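Choline/ethanolamine kinase family protein (Mesorhizobium loti, PDB 3DXQ) belongs to the phosphotransferase enzyme family with a kinase-like fold and probably phosphorylates ethanolamine, choline or a related small molecule. Local coordinates at residues S106-E112 against E225-Y230; F114-H118 against D208-L212. All coordinates share one frame; numbering follows the deposited sequence.

Contact 1. Residues S106-E112 against E225-Y230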
loop_
_atom_site.group_PDB
_atom_site.type_symbol
_atom_site.label_atom_id
_atom_site.label_comp_id
_atom_site.label_asym_id
_atom_site.label_seq_id
_atom_site.Cartn_x
_atom_site.Cartn_y
_atom_site.Cartn_z
ATOM N N SER A 106 -1.249 1.029 -17.723
ATOM C CA SER A 106 -0.857 1.382 -16.363
ATOM C C SER A 106 -0.962 0.192 -15.382
ATOM O O SER A 106 -0.063 -0.028 -14.570
ATOM C CB SER A 106 -1.595 2.652 -15.861
ATOM O OG SER A 106 -3.005 2.637 -16.041
ATOM N N PRO A 107 -2.028 -0.599 -15.453
ATOM C CA PRO A 107 -1.988 -1.765 -14.544
ATOM C C PRO A 107 -0.785 -2.663 -14.848
ATOM O O PRO A 107 -0.107 -3.152 -13.932
ATOM C CB PRO A 107 -3.296 -2.485 -14.822
ATOM C CG PRO A 107 -4.223 -1.388 -15.368
ATOM C CD PRO A 107 -3.297 -0.510 -16.194
ATOM N N ALA A 108 -0.495 -2.851 -16.124
ATOM C CA ALA A 108 0.593 -3.734 -16.492
ATOM C C ALA A 108 1.896 -3.153 -15.944
ATOM O O ALA A 108 2.733 -3.875 -15.398
ATOM C CB ALA A 108 0.656 -3.916 -18.003
ATOM N N ARG A 109 2.046 -1.839 -16.055
ATOM C CA ARG A 109 3.248 -1.188 -15.575
ATOM C C ARG A 109 3.368 -1.320 -14.067
ATOM O O ARG A 109 4.498 -1.402 -13.555
ATOM C CB ARG A 109 3.324 0.276 -16.057
ATOM C CG ARG A 109 3.631 0.381 -17.583
ATOM C CD ARG A 109 4.039 1.784 -18.056
ATOM N NE ARG A 109 2.978 2.772 -17.983
ATOM C CZ ARG A 109 1.949 2.825 -18.824
ATOM N NH1 ARG A 109 1.848 1.949 -19.816
ATOM N NH2 ARG A 109 1.013 3.752 -18.670
ATOM N N ALA A 110 2.233 -1.346 -13.359
ATOM C CA ALA A 110 2.242 -1.619 -11.918
ATOM C C ALA A 110 2.744 -3.050 -11.653
ATOM O O ALA A 110 3.568 -3.272 -10.767
ATOM C CB ALA A 110 0.867 -1.428 -11.332
ATOM N N GLY A 111 2.257 -4.013 -12.433
ATOM C CA GLY A 111 2.678 -5.412 -12.321
ATOM C C GLY A 111 4.157 -5.581 -12.608
ATOM O O GLY A 111 4.855 -6.322 -11.917
ATOM N N GLU A 112 4.654 -4.854 -13.598
ATOM C CA GLU A 112 6.090 -4.883 -13.919
ATOM C C GLU A 112 6.901 -4.323 -12.759
ATOM O O GLU A 112 7.950 -4.878 -12.426
ATOM C CB GLU A 112 6.368 -4.159 -15.250
ATOM C CG GLU A 112 5.934 -5.062 -16.470
ATOM C CD GLU A 112 5.373 -4.335 -17.736
ATOM O OE1 GLU A 112 5.557 -3.102 -17.927
ATOM O OE2 GLU A 112 4.725 -5.040 -18.561
ATOM N N GLU A 225 -4.815 -7.771 -16.625
ATOM C CA GLU A 225 -3.687 -7.047 -17.158
ATOM C C GLU A 225 -2.558 -6.964 -16.115
ATOM O O GLU A 225 -1.394 -7.128 -16.466
ATOM C CB GLU A 225 -4.113 -5.655 -17.638
ATOM C CG GLU A 225 -3.048 -4.981 -18.469
ATOM C CD GLU A 225 -3.287 -3.509 -18.617
ATOM O OE1 GLU A 225 -4.414 -3.111 -18.952
ATOM O OE2 GLU A 225 -2.332 -2.749 -18.395
ATOM N N LEU A 226 -2.920 -6.733 -14.846
ATOM C CA LEU A 226 -1.960 -6.641 -13.725
ATOM C C LEU A 226 -1.239 -7.969 -13.508
ATOM O O LEU A 226 -0.021 -8.025 -13.443
ATOM C CB LEU A 226 -2.706 -6.269 -12.434
ATOM C CG LEU A 226 -1.956 -6.261 -11.095
ATOM C CD1 LEU A 226 -0.876 -5.118 -11.022
ATOM C CD2 LEU A 226 -2.929 -6.178 -9.923
HETATM N N MSE A 227 -2.009 -9.041 -13.388
HETATM C CA MSE A 227 -1.441 -10.352 -13.106
HETATM C C MSE A 227 -0.621 -10.880 -14.271
HETATM O O MSE A 227 0.469 -11.443 -14.082
HETATM C CB MSE A 227 -2.552 -11.338 -12.710
HETATM C CG MSE A 227 -3.158 -10.988 -11.360
HETATM SE SE MSE A 227 -4.565 -12.187 -10.728
HETATM C CE MSE A 227 -5.805 -12.013 -12.359
ATOM N N ARG A 228 -1.127 -10.689 -15.479
ATOM C CA ARG A 228 -0.415 -11.153 -16.648
ATOM C C ARG A 228 0.938 -10.476 -16.731
ATOM O O ARG A 228 1.918 -11.134 -17.026
ATOM C CB ARG A 228 -1.238 -10.916 -17.916
ATOM C CG ARG A 228 -0.543 -11.319 -19.221
ATOM C CD ARG A 228 -1.447 -11.078 -20.433
ATOM N NE ARG A 228 -2.549 -12.046 -20.482
ATOM C CZ ARG A 228 -2.460 -13.283 -20.982
ATOM N NH1 ARG A 228 -1.312 -13.742 -21.493
ATOM N NH2 ARG A 228 -3.527 -14.072 -20.966
ATOM N N ALA A 229 0.993 -9.171 -16.471
ATOM C CA ALA A 229 2.259 -8.433 -16.532
ATOM C C ALA A 229 3.155 -8.860 -15.401
ATOM O O ALA A 229 4.366 -8.913 -15.561
ATOM C CB ALA A 229 2.027 -6.916 -16.484
ATOM N N TYR A 230 2.550 -9.156 -14.255
ATOM C CA TYR A 230 3.311 -9.574 -13.070
ATOM C C TYR A 230 3.948 -10.956 -13.195
ATOM O O TYR A 230 5.123 -11.115 -12.872
ATOM C CB TYR A 230 2.427 -9.546 -11.816
ATOM C CG TYR A 230 3.151 -9.982 -10.582
ATOM C CD1 TYR A 230 4.067 -9.138 -9.953
ATOM C CD2 TYR A 230 2.971 -11.257 -10.062
ATOM C CE1 TYR A 230 4.782 -9.559 -8.830
ATOM C CE2 TYR A 230 3.660 -11.675 -8.919
ATOM C CZ TYR A 230 4.548 -10.830 -8.310
ATOM O OH TYR A 230 5.220 -11.265 -7.196
#
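The E225 side chain reaches over P107 and A108 in the first turn of helix 106-118, crossing the proline ring at a slant. CG stands anti to the backbone N (chi1 -168°) and the chain runs on extended, which carries OE2 across to the backbone N of A108, 2.9 Å away. This hydrogen bond is bent, and the donor comes from above the carboxylate plane. An acidic group at an amide of the first turn would probably interact favourably with the helix dipole. OE2 also lies 3.3 Å from P107 CD, so the proline ring flanks the same oxygen.

Further along, small residues bring the backbones together. The A229 methyl points at helix 106-118, with its CB 3.6 Å from A108 CB and close to A108 O. G111, with no side chain, faces helix 220-231 where the backbones come close, its CA 4.3 Å from Y230 CA. The axes of segments 106-112 and 225-230 approach to 7.2 Å and cross at -38°. L226 turns its CD1 methyl back to the groove, 3.6 Å from G111 N and near A110 CB, while the edge of the Y230 ring meets G111 O through CD1.

Helix 206-215 packs against this pair, with L212 on A110 and L209 on both L226 and Y230. M227 leans on helix 237-263, and R109 forms a salt bridge to D187 of strand 185-187 and touches M192 of strand 192-194.

Contact 2. Residues F114-H118 against D208-L212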
loop_
_atom_site.group_PDB
_atom_site.type_symbol
_atom_site.label_atom_id
_atom_site.label_comp_id
_atom_site.label_asym_id
_atom_site.label_seq_id
_atom_site.Cartn_x
_atom_site.Cartn_y
_atom_site.Cartn_z
ATOM N N PHE A 114 6.012 -4.302 -9.468
ATOM C CA PHE A 114 6.005 -5.322 -8.434
ATOM C C PHE A 114 6.960 -6.453 -8.806
ATOM O O PHE A 114 7.708 -6.970 -7.971
ATOM C CB PHE A 114 4.607 -5.913 -8.234
ATOM C CG PHE A 114 3.647 -5.008 -7.517
ATOM C CD1 PHE A 114 4.055 -4.221 -6.448
ATOM C CD2 PHE A 114 2.311 -5.005 -7.860
ATOM C CE1 PHE A 114 3.135 -3.411 -5.781
ATOM C CE2 PHE A 114 1.395 -4.207 -7.184
ATOM C CZ PHE A 114 1.808 -3.419 -6.144
ATOM N N ARG A 115 6.929 -6.845 -10.070
ATOM C CA ARG A 115 7.735 -7.966 -10.519
ATOM C C ARG A 115 9.203 -7.712 -10.274
ATOM O O ARG A 115 9.933 -8.592 -9.840
ATOM C CB ARG A 115 7.507 -8.206 -12.002
ATOM C CG ARG A 115 8.156 -9.460 -12.562
ATOM C CD ARG A 115 7.613 -9.669 -13.940
ATOM N NE ARG A 115 8.278 -10.708 -14.700
ATOM C CZ ARG A 115 8.002 -10.981 -15.970
ATOM N NH1 ARG A 115 7.063 -10.305 -16.620
ATOM N NH2 ARG A 115 8.664 -11.930 -16.600
ATOM N N LYS A 116 9.621 -6.488 -10.579
ATOM C CA LYS A 116 10.986 -6.069 -10.374
ATOM C C LYS A 116 11.304 -6.078 -8.892
ATOM O O LYS A 116 12.385 -6.548 -8.491
ATOM C CB LYS A 116 11.207 -4.679 -10.956
ATOM C CG LYS A 116 12.683 -4.337 -11.153
ATOM C CD LYS A 116 12.818 -3.098 -12.054
ATOM C CE LYS A 116 14.223 -2.559 -12.122
ATOM N NZ LYS A 116 14.158 -1.199 -12.689
ATOM N N LEU A 117 10.351 -5.587 -8.099
ATOM C CA LEU A 117 10.513 -5.505 -6.647
ATOM C C LEU A 117 10.668 -6.857 -6.027
ATOM O O LEU A 117 11.665 -7.121 -5.372
ATOM C CB LEU A 117 9.326 -4.788 -5.991
ATOM C CG LEU A 117 9.283 -4.768 -4.456
ATOM C CD1 LEU A 117 10.519 -4.044 -3.912
ATOM C CD2 LEU A 117 7.974 -4.158 -3.912
ATOM N N HIS A 118 9.665 -7.705 -6.213
ATOM C CA HIS A 118 9.650 -9.035 -5.590
ATOM C C HIS A 118 10.787 -9.898 -6.093
ATOM O O HIS A 118 11.364 -10.674 -5.360
ATOM C CB HIS A 118 8.320 -9.723 -5.836
ATOM C CG HIS A 118 7.145 -8.979 -5.288
ATOM N ND1 HIS A 118 5.867 -9.159 -5.758
ATOM C CD2 HIS A 118 7.062 -8.032 -4.325
ATOM C CE1 HIS A 118 5.041 -8.364 -5.100
ATOM N NE2 HIS A 118 5.739 -7.674 -4.219
ATOM N N ASP A 208 0.422 -7.511 -2.290
ATOM C CA ASP A 208 0.619 -6.259 -2.998
ATOM C C ASP A 208 -0.347 -6.113 -4.159
ATOM O O ASP A 208 -0.962 -5.041 -4.339
ATOM C CB ASP A 208 2.074 -6.144 -3.518
ATOM C CG ASP A 208 3.056 -5.647 -2.448
ATOM O OD1 ASP A 208 2.615 -5.299 -1.316
ATOM O OD2 ASP A 208 4.274 -5.569 -2.756
ATOM N N LEU A 209 -0.472 -7.182 -4.946
ATOM C CA LEU A 209 -1.405 -7.194 -6.089
ATOM C C LEU A 209 -2.834 -7.015 -5.616
ATOM O O LEU A 209 -3.578 -6.205 -6.174
ATOM C CB LEU A 209 -1.270 -8.461 -6.949
ATOM C CG LEU A 209 -0.085 -8.413 -7.937
ATOM C CD1 LEU A 209 1.287 -8.324 -7.246
ATOM C CD2 LEU A 209 -0.075 -9.596 -8.891
ATOM N N GLY A 210 -3.210 -7.733 -4.566
ATOM C CA GLY A 210 -4.587 -7.626 -4.054
ATOM C C GLY A 210 -4.888 -6.239 -3.507
ATOM O O GLY A 210 -5.984 -5.689 -3.702
ATOM N N ASP A 211 -3.899 -5.668 -2.826
ATOM C CA ASP A 211 -4.063 -4.364 -2.199
ATOM C C ASP A 211 -4.245 -3.272 -3.243
ATOM O O ASP A 211 -5.166 -2.460 -3.147
ATOM C CB ASP A 211 -2.866 -4.055 -1.316
ATOM C CG ASP A 211 -3.123 -2.904 -0.334
ATOM O OD1 ASP A 211 -3.447 -1.777 -0.731
ATOM O OD2 ASP A 211 -2.930 -3.125 0.864
ATOM N N LEU A 212 -3.384 -3.260 -4.247
ATOM C CA LEU A 212 -3.507 -2.290 -5.322
ATOM C C LEU A 212 -4.858 -2.403 -5.988
ATOM O O LEU A 212 -5.510 -1.392 -6.229
ATOM C CB LEU A 212 -2.408 -2.507 -6.358
ATOM C CG LEU A 212 -2.474 -1.679 -7.627
ATOM C CD1 LEU A 212 -2.770 -0.214 -7.265
ATOM C CD2 LEU A 212 -1.142 -1.820 -8.410
#
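H118 and D208 supply the polar part of this buried contact. H118 NE2 donates to D208 OD2 over 3.0 Å in a nearly straight bond (163°), with the acceptor close to the imidazole plane. The histidine arrives on the anti side of the carboxylate, somewhat out of its plane. The second ring nitrogen, ND1, is hydrogen-bonded to Y230 OH, so both ring nitrogens are engaged and the ring's rotation is fixed.

The apolar part centres on F114. Its CG is anti to the carbonyl carbon (chi1 -74°), which directs the ring to helix 206-215, where D208 CB sits over one face in a CH-pi contact, 3.9 Å from the centroid. L209 CD1 meets F114 CD2 at 3.5 Å, and L212 CD2 approaches F114 CE2 at 3.7 Å. An alanine at F114 would remove the ring and would probably leave D208 CB and the two leucine methyls facing a gap.

D208 also accepts backbone hydrogen bonds, from C178 N to OD1 and from H177 N to OD2. This is consistent with a role like that of the helix-F aspartate of protein kinases, which holds the HxD motif; H118 would then probably steady this carboxylate from behind.

Helix 106-118 runs through both contacts: its N-terminal part packs on helix 220-231 in contact 1, and its C-terminal end faces helix 206-215 in contact 2. The two centres lie 9 Å apart. In sequence the order is 106-112, 114-118, 208-212 and 225-230, so the pairing of contact 2 falls within the span bridged by contact 1. The contacts also touch directly, through a probable hydrogen bond from R115 NH1 to A229 O and the packing of R115 CD on Y230 O. Three helices are thereby packed together within the phosphotransferase family region, contact 2 being the more buried.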